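Local coordinates for protein inactive poly [ADP-ribose] polymerase RCD1 (Arabidopsis thaliana, PDB 5NGO) that is an inactive member of the poly(ADP-ribose) polymerase family that a downy mildew effector binds to suppress plant immunity, at residues Lys13-Val18 and Met123-Val128. Residues are numbered along the deposited sequence; the frame is centred on the assembly and turned at random.
Sequences KKMFAV and MVLCRV
The turn of helix 9-19 that lays Met15 and Phe16 against Leu125 and Met123 is closed by a backbone hydrogen bond from Ala17 N to Lys13 O, 2.9 Å long. A further bond, Phe16 O to the hydroxyl OG1 of Thr20, ties this turn to the residue just beyond the helix. Across the contact itself, methyl groups and a ring edge do the touching. Met15 reaches out and then bends at its last torsion (chi3 -79°), bringing CE to 3.9 Å from CD2 of Leu125; the two side chains run at about a right angle to each other, and the methyls rather than the sulfur make the touch. With CG anti to the backbone N (chi1 -171°), the Phe16 ring is carried toward the strand, where its CE1 lies 4.0 Å from Met123 CE, a methyl close to the ring plane and therefore at the edge, not over a face. Phe16 also meets Trp66 edge-to-face and Phe182 with planes inclined at about 55°, and Met123 touches both of these aromatics. The backbones stay well apart, with the CA atoms of Phe16 and Leu125 9.3 Å from each other. Met123 and Leu125, two residues apart on strand 121-129, both point toward the helix, and Phe16 also touches Val180 of the adjoining strand 174-182; the N-terminal helix thus lies against one face of the sheet of the PARP-like domain. Between 13-18 and 123-128 themselves, two apolar touches and 134 Å² of buried surface make a small contact, resting on dispersion and the exclusion of water, while the neighbouring aromatics share the packing of Phe16 and Met123.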
ATOM      1  N   LYS A  13      -3.407 -12.695  -7.119  1.00 48.04           N
ATOM      2  CA  LYS A  13      -3.444 -12.680  -8.584  1.00 48.30           C
ATOM      3  C   LYS A  13      -4.821 -12.280  -9.104  1.00 48.72           C
ATOM      4  O   LYS A  13      -4.931 -11.405  -9.965  1.00 47.87           O
ATOM      5  CB  LYS A  13      -3.055 -14.042  -9.177  1.00 50.17           C
ATOM      6  CG  LYS A  13      -2.868 -13.990 -10.699  1.00 52.47           C
ATOM      7  CD  LYS A  13      -2.105 -15.170 -11.259  1.00 55.38           C
ATOM      8  CE  LYS A  13      -2.807 -16.484 -10.979  1.00 59.60           C
ATOM      9  NZ  LYS A  13      -2.085 -17.611 -11.625  1.00 62.68           N
ATOM     10  N   LYS A  14      -5.853 -12.915  -8.554  1.00 50.75           N
ATOM     11  CA  LYS A  14      -7.237 -12.619  -8.918  1.00 54.05           C
ATOM     12  C   LYS A  14      -7.650 -11.185  -8.579  1.00 53.67           C
ATOM     13  O   LYS A  14      -8.258 -10.515  -9.410  1.00 55.53           O
ATOM     14  CB  LYS A  14      -8.194 -13.625  -8.265  1.00 58.60           C
ATOM     15  CG  LYS A  14      -8.340 -14.880  -9.118  1.00 64.51           C
ATOM     16  CD  LYS A  14      -8.454 -16.210  -8.358  1.00 67.98           C
ATOM     17  CE  LYS A  14      -7.861 -17.349  -9.192  1.00 69.20           C
ATOM     18  NZ  LYS A  14      -8.572 -18.647  -9.020  1.00 72.73           N
ATOM     19  N   MET A  15      -7.318 -10.724  -7.378  1.00 51.12           N
ATOM     20  CA  MET A  15      -7.504  -9.311  -6.994  1.00 51.37           C
ATOM     21  C   MET A  15      -6.892  -8.345  -8.009  1.00 48.66           C
ATOM     22  O   MET A  15      -7.516  -7.352  -8.376  1.00 52.40           O
ATOM     23  CB  MET A  15      -6.890  -9.022  -5.618  1.00 52.66           C
ATOM     24  CG  MET A  15      -7.896  -8.916  -4.474  1.00 55.94           C
ATOM     25  SD  MET A  15      -7.113  -8.231  -2.993  1.00 59.59           S
ATOM     26  CE  MET A  15      -6.253  -9.661  -2.369  1.00 58.36           C
ATOM     27  N   PHE A  16      -5.667  -8.626  -8.431  1.00 45.54           N
ATOM     28  CA  PHE A  16      -4.960  -7.773  -9.384  1.00 44.61           C
ATOM     29  C   PHE A  16      -5.578  -7.834 -10.788  1.00 45.89           C
ATOM     30  O   PHE A  16      -5.665  -6.808 -11.472  1.00 46.80           O
ATOM     31  CB  PHE A  16      -3.479  -8.153  -9.450  1.00 43.09           C
ATOM     32  CG  PHE A  16      -2.649  -7.190 -10.245  1.00 42.01           C
ATOM     33  CD1 PHE A  16      -2.125  -6.058  -9.646  1.00 41.94           C
ATOM     34  CD2 PHE A  16      -2.393  -7.412 -11.596  1.00 42.48           C
ATOM     35  CE1 PHE A  16      -1.360  -5.158 -10.375  1.00 42.69           C
ATOM     36  CE2 PHE A  16      -1.637  -6.501 -12.324  1.00 42.48           C
ATOM     37  CZ  PHE A  16      -1.121  -5.377 -11.711  1.00 42.62           C
ATOM     38  N   ALA A  17      -5.996  -9.028 -11.210  1.00 47.44           N
ATOM     39  CA  ALA A  17      -6.596  -9.218 -12.542  1.00 51.17           C
ATOM     40  C   ALA A  17      -7.949  -8.511 -12.676  1.00 53.24           C
ATOM     41  O   ALA A  17      -8.162  -7.775 -13.640  1.00 54.42           O
ATOM     42  CB  ALA A  17      -6.740 -10.703 -12.869  1.00 51.11           C
ATOM     43  N   VAL A  18      -8.844  -8.712 -11.693  1.00 54.41           N
ATOM     44  CA  VAL A  18     -10.158  -8.067 -11.727  1.00 56.08           C
ATOM     45  C   VAL A  18      -9.971  -6.549 -11.581  1.00 56.39           C
ATOM     46  O   VAL A  18     -10.616  -5.777 -12.287  1.00 59.96           O
ATOM     47  CB  VAL A  18     -11.129  -8.598 -10.642  1.00 57.69           C
ATOM     48  CG1 VAL A  18     -11.361 -10.096 -10.787  1.00 58.48           C
ATOM     49  CG2 VAL A  18     -10.666  -8.210  -9.253  1.00 59.78           C
ATOM     50  N   MET A 123       4.177  -4.125  -8.460  1.00 43.13           N
ATOM     51  CA  MET A 123       3.226  -3.533  -7.526  1.00 44.30           C
ATOM     52  C   MET A 123       3.216  -4.392  -6.249  1.00 41.80           C
ATOM     53  O   MET A 123       3.136  -5.630  -6.339  1.00 39.68           O
ATOM     54  CB  MET A 123       1.844  -3.560  -8.173  1.00 45.83           C
ATOM     55  CG  MET A 123       0.745  -2.883  -7.349  1.00 48.19           C
ATOM     56  SD  MET A 123       0.405  -1.205  -7.795  1.00 54.74           S
ATOM     57  CE  MET A 123      -0.918  -1.491  -8.952  1.00 55.88           C
ATOM     58  N   VAL A 124       3.274  -3.735  -5.089  1.00 41.74           N
ATOM     59  CA  VAL A 124       3.316  -4.452  -3.816  1.00 41.48           C
ATOM     60  C   VAL A 124       1.926  -4.423  -3.170  1.00 39.48           C
ATOM     61  O   VAL A 124       1.315  -3.357  -3.083  1.00 40.85           O
ATOM     62  CB  VAL A 124       4.357  -3.822  -2.862  1.00 42.08           C
ATOM     63  CG1 VAL A 124       4.368  -4.505  -1.512  1.00 43.15           C
ATOM     64  CG2 VAL A 124       5.740  -3.895  -3.464  1.00 42.03           C
ATOM     65  N   LEU A 125       1.426  -5.577  -2.742  1.00 38.51           N
ATOM     66  CA  LEU A 125       0.209  -5.639  -1.934  1.00 38.53           C
ATOM     67  C   LEU A 125       0.612  -5.537  -0.456  1.00 37.17           C
ATOM     68  O   LEU A 125       1.403  -6.347   0.030  1.00 36.65           O
ATOM     69  CB  LEU A 125      -0.600  -6.914  -2.152  1.00 38.48           C
ATOM     70  CG  LEU A 125      -1.963  -6.964  -1.452  1.00 38.28           C
ATOM     71  CD1 LEU A 125      -2.875  -5.933  -2.047  1.00 39.24           C
ATOM     72  CD2 LEU A 125      -2.644  -8.302  -1.607  1.00 38.47           C
ATOM     73  N   CYS A 126       0.041  -4.550   0.232  1.00 36.16           N
ATOM     74  CA  CYS A 126       0.326  -4.291   1.646  1.00 36.99           C
ATOM     75  C   CYS A 126      -0.896  -4.481   2.536  1.00 36.03           C
ATOM     76  O   CYS A 126      -2.032  -4.307   2.088  1.00 34.80           O
ATOM     77  CB  CYS A 126       0.761  -2.853   1.826  1.00 37.88           C
ATOM     78  SG  CYS A 126       2.244  -2.386   0.951  1.00 41.17           S
ATOM     79  N   ARG A 127      -0.634  -4.848   3.781  1.00 35.80           N
ATOM     80  CA  ARG A 127      -1.616  -4.703   4.855  1.00 37.41           C
ATOM     81  C   ARG A 127      -1.401  -3.312   5.417  1.00 36.16           C
ATOM     82  O   ARG A 127      -0.267  -2.922   5.662  1.00 37.31           O
ATOM     83  CB  ARG A 127      -1.376  -5.709   5.970  1.00 39.60           C
ATOM     84  CG  ARG A 127      -1.223  -7.140   5.527  1.00 40.98           C
ATOM     85  CD  ARG A 127      -1.441  -8.093   6.677  1.00 42.65           C
ATOM     86  NE  ARG A 127      -1.016  -9.445   6.354  1.00 43.83           N
ATOM     87  CZ  ARG A 127      -0.963 -10.455   7.227  1.00 44.47           C
ATOM     88  NH1 ARG A 127      -1.321 -10.285   8.497  1.00 45.12           N
ATOM     89  NH2 ARG A 127      -0.595 -11.664   6.803  1.00 44.37           N
ATOM     90  N   VAL A 128      -2.483  -2.560   5.578  1.00 37.01           N
ATOM     91  CA  VAL A 128      -2.431  -1.211   6.119  1.00 38.91           C
ATOM     92  C   VAL A 128      -3.395  -1.120   7.287  1.00 40.35           C
ATOM     93  O   VAL A 128      -4.566  -1.506   7.172  1.00 40.54           O
ATOM     94  CB  VAL A 128      -2.825  -0.147   5.078  1.00 39.32           C
ATOM     95  CG1 VAL A 128      -2.625   1.248   5.640  1.00 39.73           C
ATOM     96  CG2 VAL A 128      -2.039  -0.340   3.789  1.00 40.23           C
TER